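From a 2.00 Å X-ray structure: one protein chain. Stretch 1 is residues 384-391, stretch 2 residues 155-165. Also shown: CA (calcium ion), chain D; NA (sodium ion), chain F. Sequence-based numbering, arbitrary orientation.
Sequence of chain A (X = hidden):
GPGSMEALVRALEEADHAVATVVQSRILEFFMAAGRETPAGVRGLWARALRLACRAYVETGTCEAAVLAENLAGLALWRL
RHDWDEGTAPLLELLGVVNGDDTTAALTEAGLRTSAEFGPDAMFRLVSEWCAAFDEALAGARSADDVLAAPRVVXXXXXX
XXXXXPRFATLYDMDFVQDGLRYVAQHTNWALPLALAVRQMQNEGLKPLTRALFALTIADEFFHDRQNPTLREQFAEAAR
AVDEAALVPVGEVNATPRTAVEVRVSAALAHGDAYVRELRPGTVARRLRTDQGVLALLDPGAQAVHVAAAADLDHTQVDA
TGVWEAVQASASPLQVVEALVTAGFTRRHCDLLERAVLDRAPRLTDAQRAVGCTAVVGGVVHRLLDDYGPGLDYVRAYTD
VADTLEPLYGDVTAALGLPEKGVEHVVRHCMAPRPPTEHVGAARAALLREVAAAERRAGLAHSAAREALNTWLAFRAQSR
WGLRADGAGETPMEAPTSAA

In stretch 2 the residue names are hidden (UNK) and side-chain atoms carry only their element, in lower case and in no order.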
# COMPACT_ATOMS: atom_id res chain seq x y z
N LEU A 384 4.34 0.19 -7.85
CA LEU A 384 3.50 0.94 -6.92
C LEU A 384 2.47 0.09 -6.20
O LEU A 384 2.03 0.45 -5.11
CB LEU A 384 2.74 2.05 -7.66
CG LEU A 384 3.55 3.22 -8.21
CD1 LEU A 384 2.78 3.94 -9.30
CD2 LEU A 384 3.93 4.17 -7.10
N LEU A 385 2.05 -1.00 -6.82
CA LEU A 385 0.87 -1.72 -6.35
C LEU A 385 0.98 -2.22 -4.91
O LEU A 385 0.01 -2.16 -4.15
CB LEU A 385 0.51 -2.87 -7.30
CG LEU A 385 -0.68 -3.73 -6.87
CD1 LEU A 385 -1.94 -2.89 -6.67
CD2 LEU A 385 -0.92 -4.87 -7.85
N ASP A 386 2.16 -2.71 -4.51
CA ASP A 386 2.30 -3.25 -3.15
C ASP A 386 2.12 -2.17 -2.08
O ASP A 386 1.79 -2.48 -0.94
CB ASP A 386 3.63 -4.02 -2.94
CG ASP A 386 4.85 -3.10 -2.84
OD1 ASP A 386 5.43 -2.75 -3.90
OD2 ASP A 386 5.24 -2.74 -1.71
N ASP A 387 2.31 -0.92 -2.46
CA ASP A 387 2.28 0.16 -1.49
C ASP A 387 0.92 0.84 -1.48
O ASP A 387 0.65 1.65 -0.60
CB ASP A 387 3.33 1.19 -1.85
CG ASP A 387 4.72 0.61 -1.87
OD1 ASP A 387 5.23 0.29 -0.77
OD2 ASP A 387 5.28 0.47 -2.97
N TYR A 388 0.08 0.49 -2.44
CA TYR A 388 -1.13 1.26 -2.70
C TYR A 388 -2.09 1.31 -1.50
O TYR A 388 -2.50 0.28 -0.97
CB TYR A 388 -1.88 0.71 -3.90
CG TYR A 388 -2.99 1.64 -4.32
CD1 TYR A 388 -4.25 1.57 -3.74
CD2 TYR A 388 -2.76 2.63 -5.27
CE1 TYR A 388 -5.26 2.44 -4.11
CE2 TYR A 388 -3.76 3.50 -5.65
CZ TYR A 388 -5.00 3.40 -5.06
OH TYR A 388 -5.98 4.28 -5.45
N GLY A 389 -2.46 2.53 -1.11
CA GLY A 389 -3.44 2.71 -0.05
C GLY A 389 -3.83 4.16 0.15
O GLY A 389 -3.38 5.05 -0.57
N PRO A 390 -4.68 4.41 1.16
CA PRO A 390 -5.27 5.74 1.30
C PRO A 390 -4.54 6.64 2.29
O PRO A 390 -5.15 7.58 2.80
CB PRO A 390 -6.67 5.42 1.83
CG PRO A 390 -6.44 4.20 2.69
CD PRO A 390 -5.36 3.40 2.00
N GLY A 391 -3.26 6.38 2.55
CA GLY A 391 -2.55 7.15 3.55
C GLY A 391 -1.21 7.76 3.15
O GLY A 391 -0.84 7.80 1.98
N UNK A 155 -10.47 -5.12 -5.22
CA UNK A 155 -9.93 -3.79 -5.55
C UNK A 155 -9.02 -3.32 -4.43
O UNK A 155 -9.42 -3.39 -3.27
c UNK A 155 -11.17 -2.91 -5.64
c UNK A 155 -11.94 -5.12 -5.11
c UNK A 155 -12.33 -3.88 -5.85
N UNK A 156 -7.80 -2.86 -4.75
CA UNK A 156 -6.85 -2.39 -3.74
C UNK A 156 -7.45 -1.35 -2.78
O UNK A 156 -7.05 -1.25 -1.62
c UNK A 156 -5.77 -2.56 -5.83
c UNK A 156 -7.22 -2.81 -6.10
c UNK A 156 -5.76 -1.75 -4.59
N UNK A 157 -8.41 -0.59 -3.28
CA UNK A 157 -9.00 0.52 -2.55
C UNK A 157 -9.95 0.02 -1.48
O UNK A 157 -10.20 0.70 -0.48
o UNK A 157 -8.91 0.00 -6.80
c UNK A 157 -9.75 1.42 -3.55
c UNK A 157 -9.66 0.60 -5.98
c UNK A 157 -9.04 1.51 -4.91
o UNK A 157 -10.91 0.51 -6.00
N UNK A 158 -10.43 -1.20 -1.66
CA UNK A 158 -11.47 -1.76 -0.81
C UNK A 158 -10.91 -2.25 0.51
O UNK A 158 -11.62 -2.28 1.52
o UNK A 158 -14.29 -4.49 -2.58
c UNK A 158 -13.03 -3.79 -0.67
n UNK A 158 -13.87 -6.03 -0.99
c UNK A 158 -12.13 -2.93 -1.54
c UNK A 158 -13.79 -4.81 -1.49
N UNK A 159 -9.65 -2.63 0.50
CA UNK A 159 -9.08 -3.29 1.65
C UNK A 159 -9.05 -2.41 2.91
O UNK A 159 -9.42 -2.87 3.99
c UNK A 159 -7.24 -4.73 2.47
c UNK A 159 -7.67 -3.80 1.36
o UNK A 159 -7.66 -4.49 0.10
N UNK A 160 -8.58 -1.17 2.77
CA UNK A 160 -8.41 -0.29 3.93
C UNK A 160 -9.58 0.67 4.10
O UNK A 160 -9.53 1.57 4.93
c UNK A 160 -7.11 0.49 3.84
N UNK A 161 -10.62 0.46 3.30
CA UNK A 161 -11.82 1.30 3.28
C UNK A 161 -12.39 1.62 4.66
O UNK A 161 -12.64 2.78 4.96
c UNK A 161 -14.68 0.84 0.68
c UNK A 161 -16.33 -0.81 1.49
c UNK A 161 -12.90 0.61 2.42
n UNK A 161 -17.25 0.14 1.63
n UNK A 161 -15.11 -0.51 1.04
n UNK A 161 -16.63 -2.07 1.79
c UNK A 161 -13.94 1.53 1.83
N UNK A 162 -12.61 0.60 5.49
CA UNK A 162 -13.20 0.82 6.82
C UNK A 162 -12.31 1.67 7.73
O UNK A 162 -12.79 2.33 8.65
c UNK A 162 -13.55 -0.51 7.50
N UNK A 163 -11.01 1.67 7.44
CA UNK A 163 -10.02 2.29 8.32
C UNK A 163 -9.89 3.79 8.14
O UNK A 163 -9.34 4.46 9.01
c UNK A 163 -7.17 -0.47 7.99
c UNK A 163 -9.01 -0.22 9.69
c UNK A 163 -8.63 1.63 8.07
c UNK A 163 -8.58 0.11 8.28
N UNK A 164 -10.38 4.32 7.01
CA UNK A 164 -10.29 5.75 6.73
C UNK A 164 -11.67 6.40 6.46
O UNK A 164 -11.77 7.45 5.84
c UNK A 164 -9.80 5.53 4.25
c UNK A 164 -9.30 6.07 5.58
c UNK A 164 -7.87 5.50 5.90
N UNK A 165 -12.73 5.74 6.93
CA UNK A 165 -14.07 6.31 6.85
C UNK A 165 -14.20 7.52 7.78
O UNK A 165 -13.44 7.65 8.74
o UNK A 165 -17.26 3.96 9.04
c UNK A 165 -16.07 3.66 8.91
n UNK A 165 -15.64 2.41 8.96
c UNK A 165 -15.13 5.27 7.21
c UNK A 165 -15.03 4.72 8.65
CA CA D . 6.77 -0.80 -4.16
NA NA F . 5.01 -4.35 -6.15
O HOH W 1 7.82 1.33 -4.59

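Position 155 carries three side-chain carbons that close a ring onto its own backbone N, and none of them comes near stretch 1. That closure belongs to proline alone: P155. Its carbonyl O accepts from the backbone N of position 158 at 2.9 Å, which starts the following turn.

Position 156 repeats the pattern, three carbons closing onto the backbone N, but its CA-to-CB bond points toward stretch 1, and the ring meets both L385 and Y388. It is P156. Its CB lies 3.7 Å from Y388 CD1, approaching the aromatic ring obliquely, and its CG lies 3.9 Å from L385 CD1. The CA atoms of P156 and Y388, 6.9 Å apart, mark the closest backbone register.

Position 157 has three carbons in a row, the third carrying two oxygens, and its chain passes the Y388 ring. A carboxylate two methylenes out makes it E157. The aliphatic part makes the touch, CG 4.0 Å from Y388 CE1; the acid group makes no hydrogen bond across the contact.

At position 158 there are again three carbons, now ending in one oxygen and one nitrogen, an amide, and all lie far from stretch 1. This is Q158, exposed and extended, with chi1 and chi2 both t.

Position 159 shows one carbon bearing an oxygen and a carbon, and stays clear of the other stretch. The branched hydroxyl side chain is that of T159.

Position 160 has a single carbon, directed toward stretch 1 and lying against P390, hence A160. Its CB sits 3.9 Å from P390 CD.

Position 161 has three carbons, a nitrogen, then a carbon with two more nitrogens. That guanidinium identifies R161, whose CA-to-CB bond points away from stretch 1.

Position 162 again has one carbon, out of reach: A162.

Position 163 has four carbons, forked at the second, none in contact with stretch 1, which is L163. Its CA-to-CB bond points toward stretch 1, but the nearest pair, L163 CB and P390 CG, is 6.4 Å apart. Its backbone N donates to A160 O at 2.9 Å within a short 3-10 segment.

Position 164 has one carbon carrying two others, and both branches lie against P390. Forked right at CB, it is V164. The CA-to-CB bond points toward stretch 1, and V164 CG1 lies 3.7 Å from P390 CG.

Position 165 has three carbons ending in one oxygen and one nitrogen, making Q165. It turns back on its own stretch, NE2 donating to A162 O at 2.9 Å.

The contact is small, 290 Å² summed over both sides. Two apolar clusters carry it: P156 against L385 and Y388, then A160 and V164 against P390. L385 and Y388 begin and end a type I turn, with Y388 N bonded to L385 O at 3.2 Å. Between them, D386 OD1 and D387 OD2 bind calcium at 2.4 and 2.3 Å. The rule is economical: compact, largely rigid carbon groups meet, and no polar group hydrogen-bonds across the contact.

Stretch 2 (155-165) PPEQTARALVQ
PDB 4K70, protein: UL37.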